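Local coordinates for protein JamJ (Lyngbya majuscula, PDB 5DOZ) that binds NADPH and, as an enoyl reductase of polyketide synthesis, probably forms the cyclopropane ring of its acyl-carrier-protein-bound substrate, at residues Q42-N47 with F78-V83; A132-I137 with R332-M337; F140-G145 with Q169-L174. One frame throughout, in Å; residues are numbered along the deposited sequence.

Contact 1 of 3, residues Q42-N47 with F78-V83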
loop_
_atom_site.group_PDB
_atom_site.type_symbol
_atom_site.label_atom_id
_atom_site.label_comp_id
_atom_site.label_asym_id
_atom_site.label_seq_id
_atom_site.Cartn_x
_atom_site.Cartn_y
_atom_site.Cartn_z
ATOM N N GLN A 42 18.139 -0.494 0.200
ATOM C CA GLN A 42 18.535 -1.732 0.884
ATOM C C GLN A 42 17.486 -2.850 0.869
ATOM O O GLN A 42 17.838 -4.025 0.904
ATOM C CB GLN A 42 19.027 -1.424 2.311
ATOM C CG GLN A 42 20.174 -0.418 2.309
ATOM C CD GLN A 42 20.974 -0.389 3.588
ATOM O OE1 GLN A 42 20.870 0.556 4.374
ATOM N NE2 GLN A 42 21.788 -1.416 3.805
ATOM N N ALA A 43 16.205 -2.486 0.822
ATOM C CA ALA A 43 15.124 -3.478 0.693
ATOM C C ALA A 43 13.865 -2.848 0.098
ATOM O O ALA A 43 13.482 -1.740 0.469
ATOM C CB ALA A 43 14.826 -4.145 2.037
ATOM N N VAL A 44 13.228 -3.561 -0.829
ATOM C CA VAL A 44 12.092 -3.026 -1.581
ATOM C C VAL A 44 10.951 -4.034 -1.633
ATOM O O VAL A 44 11.127 -5.159 -2.105
ATOM C CB VAL A 44 12.474 -2.662 -3.038
ATOM C CG1 VAL A 44 11.364 -1.851 -3.697
ATOM C CG2 VAL A 44 13.790 -1.906 -3.100
ATOM N N PRO A 45 9.770 -3.639 -1.136
ATOM C CA PRO A 45 8.629 -4.531 -1.294
ATOM C C PRO A 45 8.060 -4.490 -2.712
ATOM O O PRO A 45 8.112 -3.449 -3.381
ATOM C CB PRO A 45 7.617 -4.024 -0.258
ATOM C CG PRO A 45 8.052 -2.646 0.098
ATOM C CD PRO A 45 9.523 -2.541 -0.183
ATOM N N VAL A 46 7.568 -5.633 -3.180
ATOM C CA VAL A 46 6.854 -5.698 -4.447
ATOM C C VAL A 46 5.429 -5.236 -4.173
ATOM O O VAL A 46 4.768 -5.739 -3.261
ATOM C CB VAL A 46 6.796 -7.130 -5.025
ATOM C CG1 VAL A 46 6.364 -7.091 -6.488
ATOM C CG2 VAL A 46 8.139 -7.830 -4.889
ATOM N N ASN A 47 4.968 -4.265 -4.952
ATOM C CA ASN A 47 3.609 -3.775 -4.809
ATOM C C ASN A 47 2.711 -4.353 -5.893
ATOM O O ASN A 47 3.186 -4.795 -6.939
ATOM C CB ASN A 47 3.581 -2.242 -4.805
ATOM C CG ASN A 47 3.794 -1.660 -3.412
ATOM O OD1 ASN A 47 2.858 -1.555 -2.621
ATOM N ND2 ASN A 47 5.023 -1.276 -3.109
ATOM N N PHE A 78 7.724 1.485 -5.488
ATOM C CA PHE A 78 6.924 2.615 -4.988
ATOM C C PHE A 78 7.295 3.047 -3.571
ATOM O O PHE A 78 6.808 4.067 -3.072
ATOM C CB PHE A 78 5.428 2.265 -5.032
ATOM C CG PHE A 78 4.856 2.187 -6.420
ATOM C CD1 PHE A 78 4.475 3.344 -7.097
ATOM C CD2 PHE A 78 4.670 0.958 -7.039
ATOM C CE1 PHE A 78 3.940 3.276 -8.374
ATOM C CE2 PHE A 78 4.132 0.882 -8.314
ATOM C CZ PHE A 78 3.769 2.042 -8.987
ATOM N N GLU A 79 8.155 2.261 -2.931
ATOM C CA GLU A 79 8.575 2.475 -1.552
ATOM C C GLU A 79 9.839 1.650 -1.303
ATOM O O GLU A 79 10.128 0.725 -2.061
ATOM C CB GLU A 79 7.471 2.036 -0.581
ATOM C CG GLU A 79 6.893 0.665 -0.907
ATOM C CD GLU A 79 5.920 0.139 0.128
ATOM O OE1 GLU A 79 5.987 0.568 1.302
ATOM O OE2 GLU A 79 5.079 -0.720 -0.237
ATOM N N ALA A 80 10.570 1.971 -0.233
ATOM C CA ALA A 80 11.793 1.246 0.133
ATOM C C ALA A 80 12.301 1.652 1.513
ATOM O O ALA A 80 11.760 2.545 2.157
ATOM C CB ALA A 80 12.887 1.480 -0.906
ATOM N N VAL A 81 13.347 0.975 1.960
ATOM C CA VAL A 81 14.129 1.435 3.095
ATOM C C VAL A 81 15.574 1.525 2.613
ATOM O O VAL A 81 15.951 0.849 1.656
ATOM C CB VAL A 81 13.979 0.501 4.319
ATOM C CG1 VAL A 81 14.575 -0.874 4.045
ATOM C CG2 VAL A 81 14.613 1.128 5.556
ATOM N N GLY A 82 16.370 2.380 3.248
ATOM C CA GLY A 82 17.770 2.504 2.889
ATOM C C GLY A 82 18.513 3.526 3.721
ATOM O O GLY A 82 18.088 3.876 4.822
ATOM N N VAL A 83 19.628 4.003 3.182
ATOM C CA VAL A 83 20.500 4.918 3.903
ATOM C C VAL A 83 20.885 6.083 2.995
ATOM O O VAL A 83 21.229 5.897 1.828
ATOM C CB VAL A 83 21.730 4.183 4.521
ATOM C CG1 VAL A 83 22.538 3.443 3.457
ATOM C CG2 VAL A 83 22.615 5.138 5.313
HETATM O O HOH W 1 7.321 -1.574 -4.782
#
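Ala43 and Val81 form an antiparallel hydrogen-bonded pair joining strands 37-45 and 79-87. Val81 N donates to Ala43 O at 3.1 Å. In return, Val81 O takes Gln42 N at 3.0 Å and, weakly, Ala43 N; two successive residues against one make a classic beta bulge.

Apolar contacts lie on both faces. Ala43 CB lies 3.8 Å from Val81 CG1 on one face, and on the opposite face Val44 CG2 meets Ala80 CB.

Polar side chains gather at the other end. Glu79 CG stands between its backbone N and carbonyl carbon (chi1 47°), which sends the extended chain across Pro45 at about a right angle, with Pro45 CG 3.5 Å from Glu79 CD. Asn47 ND2 donates to the anti lone pair of Glu79 OE2 at 2.9 Å, and also to a water that Phe78 N shares. Glu79 OE2 further makes a salt bridge to Arg332, and OE1 accepts Ile137 N. An alanine in place of Glu79 would probably leave the Arg332 charge without its mate, Ile137 N without its acceptor and the Asn47 amide freer to turn.

A buried carboxylate engaged at both oxygens thus ties the strand pair to the cofactor side of the domain.

Contact 2 of 3, residues A132-I137 with R332-M337. With NDP (NADPH dihydro-nicotinamide-adenine-dinucleotide phosphate), chain E.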
loop_
_atom_site.group_PDB
_atom_site.type_symbol
_atom_site.label_atom_id
_atom_site.label_comp_id
_atom_site.label_asym_id
_atom_site.label_seq_id
_atom_site.Cartn_x
_atom_site.Cartn_y
_atom_site.Cartn_z
ATOM N N ALA A 132 10.962 -2.527 8.796
ATOM C CA ALA A 132 10.496 -1.191 8.426
ATOM C C ALA A 132 10.028 -1.109 6.974
ATOM O O ALA A 132 9.255 -0.226 6.622
ATOM C CB ALA A 132 11.589 -0.165 8.686
ATOM N N ALA A 133 10.513 -2.023 6.140
ATOM C CA ALA A 133 10.105 -2.111 4.740
ATOM C C ALA A 133 8.640 -2.525 4.557
ATOM O O ALA A 133 8.078 -2.329 3.476
ATOM C CB ALA A 133 11.024 -3.058 3.976
ATOM N N THR A 134 8.028 -3.083 5.604
ATOM C CA THR A 134 6.613 -3.484 5.562
ATOM C C THR A 134 5.642 -2.356 5.943
ATOM O O THR A 134 4.424 -2.570 5.978
ATOM C CB THR A 134 6.315 -4.688 6.490
ATOM O OG1 THR A 134 6.407 -4.276 7.861
ATOM C CG2 THR A 134 7.273 -5.860 6.230
ATOM N N ILE A 135 6.168 -1.166 6.215
ATOM C CA ILE A 135 5.360 -0.083 6.801
ATOM C C ILE A 135 4.724 0.929 5.821
ATOM O O ILE A 135 3.511 1.126 5.862
ATOM C CB ILE A 135 6.126 0.655 7.931
ATOM C CG1 ILE A 135 6.309 -0.277 9.135
ATOM C CG2 ILE A 135 5.399 1.932 8.350
ATOM C CD1 ILE A 135 7.129 0.319 10.265
ATOM N N PRO A 136 5.532 1.568 4.946
ATOM C CA PRO A 136 5.079 2.804 4.282
ATOM C C PRO A 136 3.733 2.728 3.554
ATOM O O PRO A 136 2.743 3.241 4.065
ATOM C CB PRO A 136 6.222 3.120 3.313
ATOM C CG PRO A 136 7.415 2.485 3.938
ATOM C CD PRO A 136 6.900 1.210 4.531
ATOM N N ILE A 137 3.684 2.114 2.378
ATOM C CA ILE A 137 2.428 2.064 1.625
ATOM C C ILE A 137 1.253 1.450 2.409
ATOM O O ILE A 137 0.183 2.049 2.451
ATOM C CB ILE A 137 2.581 1.398 0.235
ATOM C CG1 ILE A 137 3.534 2.200 -0.664
ATOM C CG2 ILE A 137 1.226 1.219 -0.438
ATOM C CD1 ILE A 137 3.314 3.699 -0.680
ATOM N N ARG A 332 3.494 -8.949 3.520
ATOM C CA ARG A 332 4.380 -8.300 2.551
ATOM C C ARG A 332 5.422 -9.226 1.916
ATOM O O ARG A 332 5.877 -10.194 2.530
ATOM C CB ARG A 332 5.091 -7.104 3.202
ATOM C CG ARG A 332 4.408 -5.762 2.978
ATOM C CD ARG A 332 4.687 -5.286 1.564
ATOM N NE ARG A 332 4.331 -3.893 1.296
ATOM C CZ ARG A 332 3.299 -3.520 0.546
ATOM N NH1 ARG A 332 3.074 -2.232 0.326
ATOM N NH2 ARG A 332 2.487 -4.429 0.013
ATOM N N VAL A 333 5.788 -8.903 0.676
ATOM C CA VAL A 333 6.851 -9.590 -0.054
ATOM C C VAL A 333 7.976 -8.581 -0.287
ATOM O O VAL A 333 7.772 -7.564 -0.958
ATOM C CB VAL A 333 6.346 -10.151 -1.402
ATOM C CG1 VAL A 333 7.475 -10.828 -2.168
ATOM C CG2 VAL A 333 5.184 -11.112 -1.185
ATOM N N VAL A 334 9.153 -8.868 0.271
ATOM C CA VAL A 334 10.246 -7.889 0.338
ATOM C C VAL A 334 11.520 -8.410 -0.327
ATOM O O VAL A 334 11.965 -9.523 -0.047
ATOM C CB VAL A 334 10.561 -7.492 1.803
ATOM C CG1 VAL A 334 11.588 -6.361 1.862
ATOM C CG2 VAL A 334 9.289 -7.094 2.548
ATOM N N VAL A 335 12.095 -7.592 -1.208
ATOM C CA VAL A 335 13.334 -7.924 -1.891
ATOM C C VAL A 335 14.512 -7.201 -1.241
ATOM O O VAL A 335 14.471 -5.985 -1.051
ATOM C CB VAL A 335 13.272 -7.557 -3.392
ATOM C CG1 VAL A 335 14.610 -7.823 -4.067
ATOM C CG2 VAL A 335 12.165 -8.330 -4.100
ATOM N N THR A 336 15.553 -7.956 -0.900
ATOM C CA THR A 336 16.811 -7.380 -0.426
ATOM C C THR A 336 17.679 -6.992 -1.618
ATOM O O THR A 336 17.710 -7.703 -2.622
ATOM C CB THR A 336 17.599 -8.376 0.444
ATOM O OG1 THR A 336 17.852 -9.571 -0.306
ATOM C CG2 THR A 336 16.817 -8.728 1.701
ATOM N N MET A 337 18.383 -5.869 -1.505
ATOM C CA MET A 337 19.262 -5.408 -2.580
ATOM C C MET A 337 20.729 -5.779 -2.318
ATOM O O MET A 337 21.114 -5.996 -1.162
ATOM C CB MET A 337 19.095 -3.898 -2.803
ATOM C CG MET A 337 17.686 -3.494 -3.228
ATOM S SD MET A 337 17.223 -4.042 -4.886
ATOM C CE MET A 337 18.193 -2.898 -5.865
HETATM P PA NDP E . -1.726 -7.363 -2.237
HETATM O O1A NDP E . -1.312 -8.050 -3.523
HETATM O O2A NDP E . -0.914 -7.549 -0.983
HETATM O O5B NDP E . -3.225 -7.821 -1.876
HETATM C C5B NDP E . -4.083 -8.434 -2.831
HETATM C C4B NDP E . -5.036 -9.327 -2.055
HETATM O O4B NDP E . -6.262 -9.448 -2.784
HETATM C C3B NDP E . -4.507 -10.745 -1.864
HETATM O O3B NDP E . -3.850 -10.917 -0.605
HETATM C C2B NDP E . -5.759 -11.584 -1.879
HETATM O O2B NDP E . -6.158 -11.802 -0.535
HETATM C C1B NDP E . -6.828 -10.730 -2.537
HETATM N N9A NDP E . -7.275 -11.314 -3.815
HETATM C C8A NDP E . -6.492 -11.838 -4.772
HETATM N N7A NDP E . -7.241 -12.276 -5.808
HETATM C C5A NDP E . -8.531 -12.027 -5.511
HETATM C C6A NDP E . -9.845 -12.229 -6.164
HETATM N N6A NDP E . -9.930 -12.803 -7.383
HETATM N N1A NDP E . -10.956 -11.820 -5.500
HETATM C C2A NDP E . -10.896 -11.245 -4.285
HETATM N N3A NDP E . -9.733 -11.032 -3.641
HETATM C C4A NDP E . -8.546 -11.392 -4.195
HETATM O O3 NDP E . -1.942 -5.796 -2.541
HETATM P PN NDP E . -2.007 -4.602 -1.462
HETATM O O1N NDP E . -2.606 -5.093 -0.179
HETATM O O2N NDP E . -0.674 -3.908 -1.439
HETATM O O5D NDP E . -3.064 -3.586 -2.132
HETATM C C5D NDP E . -4.401 -3.991 -2.454
HETATM C C4D NDP E . -4.980 -3.098 -3.552
HETATM O O4D NDP E . -4.892 -1.717 -3.192
HETATM C C3D NDP E . -4.229 -3.225 -4.862
HETATM O O3D NDP E . -5.195 -3.173 -5.910
HETATM C C2D NDP E . -3.329 -2.003 -4.905
HETATM O O2D NDP E . -2.958 -1.596 -6.231
HETATM C C1D NDP E . -4.168 -0.972 -4.174
HETATM N N1N NDP E . -3.357 0.057 -3.523
HETATM C C2N NDP E . -3.728 1.336 -3.674
HETATM C C3N NDP E . -3.198 2.348 -2.883
HETATM C C7N NDP E . -3.817 3.717 -2.915
HETATM O O7N NDP E . -3.153 4.707 -2.654
HETATM N N7N NDP E . -5.105 3.826 -3.229
HETATM C C4N NDP E . -1.919 2.102 -2.109
HETATM C C5N NDP E . -1.691 0.670 -1.927
HETATM C C6N NDP E . -2.350 -0.286 -2.698
HETATM P P2B NDP E . -7.096 -13.036 -0.143
HETATM O O1X NDP E . -6.341 -14.260 -0.608
HETATM O O2X NDP E . -7.195 -12.883 1.344
HETATM O O3X NDP E . -8.391 -12.783 -0.875
HETATM O O HOH W 2 5.531 -1.840 2.479
#
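Arg332 lies along Thr134 and beside Ile137, yet no direct hydrogen bond crosses between the two segments; a single water makes the polar link. That water donates to Ala133 O at 2.8 Å and accepts from Arg332 NE at 2.7 Å, sitting at the edge of the guanidinium and in its plane. The carbonyl of the type I turn 132-135 is thereby connected to the arginine without touching it.

Most of the rest is apolar packing. The side chains of Thr134 and Arg332 run alongside each other in opposite senses, Thr134 CG2 lying 3.9 Å from Arg332 CB, while Thr134 OG1 is turned to Glu131 O and Leu307 N. Two residues further along the strand, Ala133 CB meets Val334 CG1 at 4.0 Å. The arginine chain bends at its second torsion (chi2 -76°), and the flat group then comes edge-on to Ile137, with NH1 3.7 Å from Ile137 CB. The same NH1 forms a salt bridge with Glu79 OE2; together with the water at NE this probably holds the rotation of the guanidinium.

NADPH approaches both residues. Ile137 CG2 reaches 3.3 Å from C5N of the nicotinamide, and Arg332 NH2 is 3.5 Å from phosphate oxygen O2N, near enough that its positive charge probably helps to offset the diphosphate. A C-terminal strand returned to the GroES-like part, facing the entry to helix 136-149 beside the nicotinamide, is consistent with the cofactor cleft of the medium-chain dehydrogenase/reductase fold.

Contact 3 of 3, residues F140-G145 with Q169-L174. With NDP (NADPH dihydro-nicotinamide-adenine-dinucleotide phosphate), chain E.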
loop_
_atom_site.group_PDB
_atom_site.type_symbol
_atom_site.label_atom_id
_atom_site.label_comp_id
_atom_site.label_asym_id
_atom_site.label_seq_id
_atom_site.Cartn_x
_atom_site.Cartn_y
_atom_site.Cartn_z
ATOM N N PHE A 140 0.459 3.897 5.657
ATOM C CA PHE A 140 0.068 5.242 5.216
ATOM C C PHE A 140 -1.249 5.234 4.438
ATOM O O PHE A 140 -2.047 6.158 4.582
ATOM C CB PHE A 140 1.169 5.915 4.388
ATOM C CG PHE A 140 2.345 6.406 5.199
ATOM C CD1 PHE A 140 3.039 5.554 6.056
ATOM C CD2 PHE A 140 2.775 7.719 5.082
ATOM C CE1 PHE A 140 4.125 6.007 6.788
ATOM C CE2 PHE A 140 3.863 8.183 5.809
ATOM C CZ PHE A 140 4.541 7.324 6.659
ATOM N N THR A 141 -1.476 4.200 3.623
ATOM C CA THR A 141 -2.754 4.047 2.917
ATOM C C THR A 141 -3.878 3.739 3.909
ATOM O O THR A 141 -4.944 4.355 3.857
ATOM C CB THR A 141 -2.701 2.944 1.836
ATOM O OG1 THR A 141 -1.614 3.205 0.938
ATOM C CG2 THR A 141 -4.012 2.877 1.039
ATOM N N ALA A 142 -3.626 2.792 4.811
ATOM C CA ALA A 142 -4.604 2.410 5.826
ATOM C C ALA A 142 -4.936 3.584 6.733
ATOM O O ALA A 142 -6.111 3.853 6.995
ATOM C CB ALA A 142 -4.113 1.222 6.637
ATOM N N TYR A 143 -3.907 4.298 7.189
ATOM C CA TYR A 143 -4.117 5.451 8.053
ATOM C C TYR A 143 -4.931 6.529 7.353
ATOM O O TYR A 143 -5.939 6.993 7.898
ATOM C CB TYR A 143 -2.801 6.041 8.586
ATOM C CG TYR A 143 -3.035 7.198 9.545
ATOM C CD1 TYR A 143 -3.305 8.490 9.064
ATOM C CD2 TYR A 143 -3.022 7.001 10.926
ATOM C CE1 TYR A 143 -3.541 9.549 9.936
ATOM C CE2 TYR A 143 -3.254 8.059 11.805
ATOM C CZ TYR A 143 -3.513 9.327 11.303
ATOM O OH TYR A 143 -3.748 10.379 12.162
ATOM N N HIS A 144 -4.498 6.933 6.157
ATOM C CA HIS A 144 -5.190 7.998 5.430
ATOM C C HIS A 144 -6.662 7.652 5.189
ATOM O O HIS A 144 -7.552 8.454 5.489
ATOM C CB HIS A 144 -4.486 8.331 4.114
ATOM C CG HIS A 144 -5.025 9.555 3.438
ATOM N ND1 HIS A 144 -4.877 10.822 3.963
ATOM C CD2 HIS A 144 -5.704 9.709 2.276
ATOM C CE1 HIS A 144 -5.450 11.700 3.159
ATOM N NE2 HIS A 144 -5.960 11.050 2.128
ATOM N N GLY A 145 -6.906 6.457 4.661
ATOM C CA GLY A 145 -8.262 5.992 4.385
ATOM C C GLY A 145 -9.149 5.957 5.617
ATOM O O GLY A 145 -10.197 6.601 5.647
ATOM N N GLN A 169 -3.718 -5.921 5.926
ATOM C CA GLN A 169 -3.048 -6.275 7.178
ATOM C C GLN A 169 -2.751 -5.058 8.056
ATOM O O GLN A 169 -2.879 -5.127 9.282
ATOM C CB GLN A 169 -1.764 -7.069 6.899
ATOM C CG GLN A 169 -2.016 -8.526 6.544
ATOM C CD GLN A 169 -2.351 -9.360 7.761
ATOM O OE1 GLN A 169 -1.508 -9.567 8.625
ATOM N NE2 GLN A 169 -3.586 -9.836 7.840
ATOM N N ALA A 170 -2.356 -3.949 7.432
ATOM C CA ALA A 170 -2.107 -2.715 8.183
ATOM C C ALA A 170 -3.411 -2.159 8.753
ATOM O O ALA A 170 -3.481 -1.797 9.930
ATOM C CB ALA A 170 -1.410 -1.686 7.311
ATOM N N ALA A 171 -4.446 -2.122 7.914
ATOM C CA ALA A 171 -5.768 -1.659 8.321
ATOM C C ALA A 171 -6.316 -2.472 9.500
ATOM O O ALA A 171 -6.924 -1.908 10.402
ATOM C CB ALA A 171 -6.729 -1.691 7.137
ATOM N N ILE A 172 -6.094 -3.788 9.486
ATOM C CA ILE A 172 -6.421 -4.643 10.622
ATOM C C ILE A 172 -5.783 -4.089 11.898
ATOM O O ILE A 172 -6.489 -3.760 12.843
ATOM C CB ILE A 172 -5.987 -6.112 10.392
ATOM C CG1 ILE A 172 -6.954 -6.812 9.435
ATOM C CG2 ILE A 172 -5.929 -6.876 11.712
ATOM C CD1 ILE A 172 -6.428 -8.123 8.887
ATOM N N GLN A 173 -4.455 -3.974 11.909
ATOM C CA GLN A 173 -3.729 -3.435 13.064
ATOM C C GLN A 173 -4.260 -2.078 13.518
ATOM O O GLN A 173 -4.436 -1.850 14.707
ATOM C CB GLN A 173 -2.233 -3.321 12.772
ATOM C CG GLN A 173 -1.475 -4.629 12.901
ATOM C CD GLN A 173 0.022 -4.418 13.025
ATOM O OE1 GLN A 173 0.495 -3.829 13.996
ATOM N NE2 GLN A 173 0.776 -4.905 12.044
ATOM N N LEU A 174 -4.510 -1.183 12.568
ATOM C CA LEU A 174 -4.999 0.151 12.903
ATOM C C LEU A 174 -6.405 0.118 13.495
ATOM O O LEU A 174 -6.652 0.712 14.543
ATOM C CB LEU A 174 -4.915 1.094 11.698
ATOM C CG LEU A 174 -3.501 1.546 11.302
ATOM C CD1 LEU A 174 -3.557 2.450 10.083
ATOM C CD2 LEU A 174 -2.798 2.261 12.450
HETATM P PA NDP E . -1.726 -7.363 -2.237
HETATM O O1A NDP E . -1.312 -8.050 -3.523
HETATM O O2A NDP E . -0.914 -7.549 -0.983
HETATM O O5B NDP E . -3.225 -7.821 -1.876
HETATM C C5B NDP E . -4.083 -8.434 -2.831
HETATM C C4B NDP E . -5.036 -9.327 -2.055
HETATM O O4B NDP E . -6.262 -9.448 -2.784
HETATM C C3B NDP E . -4.507 -10.745 -1.864
HETATM O O3B NDP E . -3.850 -10.917 -0.605
HETATM C C2B NDP E . -5.759 -11.584 -1.879
HETATM O O2B NDP E . -6.158 -11.802 -0.535
HETATM C C1B NDP E . -6.828 -10.730 -2.537
HETATM N N9A NDP E . -7.275 -11.314 -3.815
HETATM C C8A NDP E . -6.492 -11.838 -4.772
HETATM N N7A NDP E . -7.241 -12.276 -5.808
HETATM C C5A NDP E . -8.531 -12.027 -5.511
HETATM C C6A NDP E . -9.845 -12.229 -6.164
HETATM N N6A NDP E . -9.930 -12.803 -7.383
HETATM N N1A NDP E . -10.956 -11.820 -5.500
HETATM C C2A NDP E . -10.896 -11.245 -4.285
HETATM N N3A NDP E . -9.733 -11.032 -3.641
HETATM C C4A NDP E . -8.546 -11.392 -4.195
HETATM O O3 NDP E . -1.942 -5.796 -2.541
HETATM P PN NDP E . -2.007 -4.602 -1.462
HETATM O O1N NDP E . -2.606 -5.093 -0.179
HETATM O O2N NDP E . -0.674 -3.908 -1.439
HETATM O O5D NDP E . -3.064 -3.586 -2.132
HETATM C C5D NDP E . -4.401 -3.991 -2.454
HETATM C C4D NDP E . -4.980 -3.098 -3.552
HETATM O O4D NDP E . -4.892 -1.717 -3.192
HETATM C C3D NDP E . -4.229 -3.225 -4.862
HETATM O O3D NDP E . -5.195 -3.173 -5.910
HETATM C C2D NDP E . -3.329 -2.003 -4.905
HETATM O O2D NDP E . -2.958 -1.596 -6.231
HETATM C C1D NDP E . -4.168 -0.972 -4.174
HETATM N N1N NDP E . -3.357 0.057 -3.523
HETATM C C2N NDP E . -3.728 1.336 -3.674
HETATM C C3N NDP E . -3.198 2.348 -2.883
HETATM C C7N NDP E . -3.817 3.717 -2.915
HETATM O O7N NDP E . -3.153 4.707 -2.654
HETATM N N7N NDP E . -5.105 3.826 -3.229
HETATM C C4N NDP E . -1.919 2.102 -2.109
HETATM C C5N NDP E . -1.691 0.670 -1.927
HETATM C C6N NDP E . -2.350 -0.286 -2.698
HETATM P P2B NDP E . -7.096 -13.036 -0.143
HETATM O O1X NDP E . -6.341 -14.260 -0.608
HETATM O O2X NDP E . -7.195 -12.883 1.344
HETATM O O3X NDP E . -8.391 -12.783 -0.875
#
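Ala142 CB is set into the surface of helix 166-177, where it meets Ala170, Ala171 and Leu174 together. Its closest approach is to a backbone atom, Ala171 N, at 3.6 Å, and the CA atoms of Ala142 and Ala171 come within 4.9 Å. Three alanines meeting there allow this: Ala142 CB is 3.9 Å from Ala171 CB and 4.0 Å from Ala170 CB. The axes of the two short helical segments pass 8.4 Å apart and cross at -52°. Leu174 closes the tight region from one end. Its CD1 lies anti to CA (chi2 179°), which carries the methyl forward to 3.7 Å from Ala142 CB and 3.5 Å from Tyr143 N, so that it presses on backbone as much as on side chain.

Away from this patch the two helices part quickly, and the area buried between the segments is modest, 161 Å². Tyr143 contributes its CB to Leu174, but its ring turns off to meet Tyr147 and Trp178. On the diverging helix 166-177, Gln173 is partly exposed and bonds through OE1 to His305 N. Apart from the helix interface, buried Thr141 faces the cofactor, with OG1 3.3 Å from C4N of the nicotinamide while it is hydrogen-bonded to Ile137 O.

No hydrogen bond joins the segments, and methyl groups meet methyls and backbone. Within these segments the helices are matched by close apolar packing, which probably helps to set helix 136-149, and with it Thr141 at the nicotinamide, against the first helix of the NADPH-binding Rossmann domain.

All three contacts are buried, but they differ in chemistry. Contact 1 is sheet pairing with a polar end, contact 2 joins apolar packing to a water-bridged arginine on a neighbouring strand of the same sheet, and contact 3 is helix packing without hydrogen bonds. Contacts 1 and 2, their centres about 5 Å apart, are joined directly by the salt bridge of Glu79 with Arg332 and by the adjacency of strands 37-45 and 332-336. Contact 3 lies about 15 Å from contact 2, centre to centre, and shares helix 136-149 with it. The helix meets the sheet of the GroES-like part at one end and helix 166-177 of the Rossmann part further on, and both contacts touch NADPH.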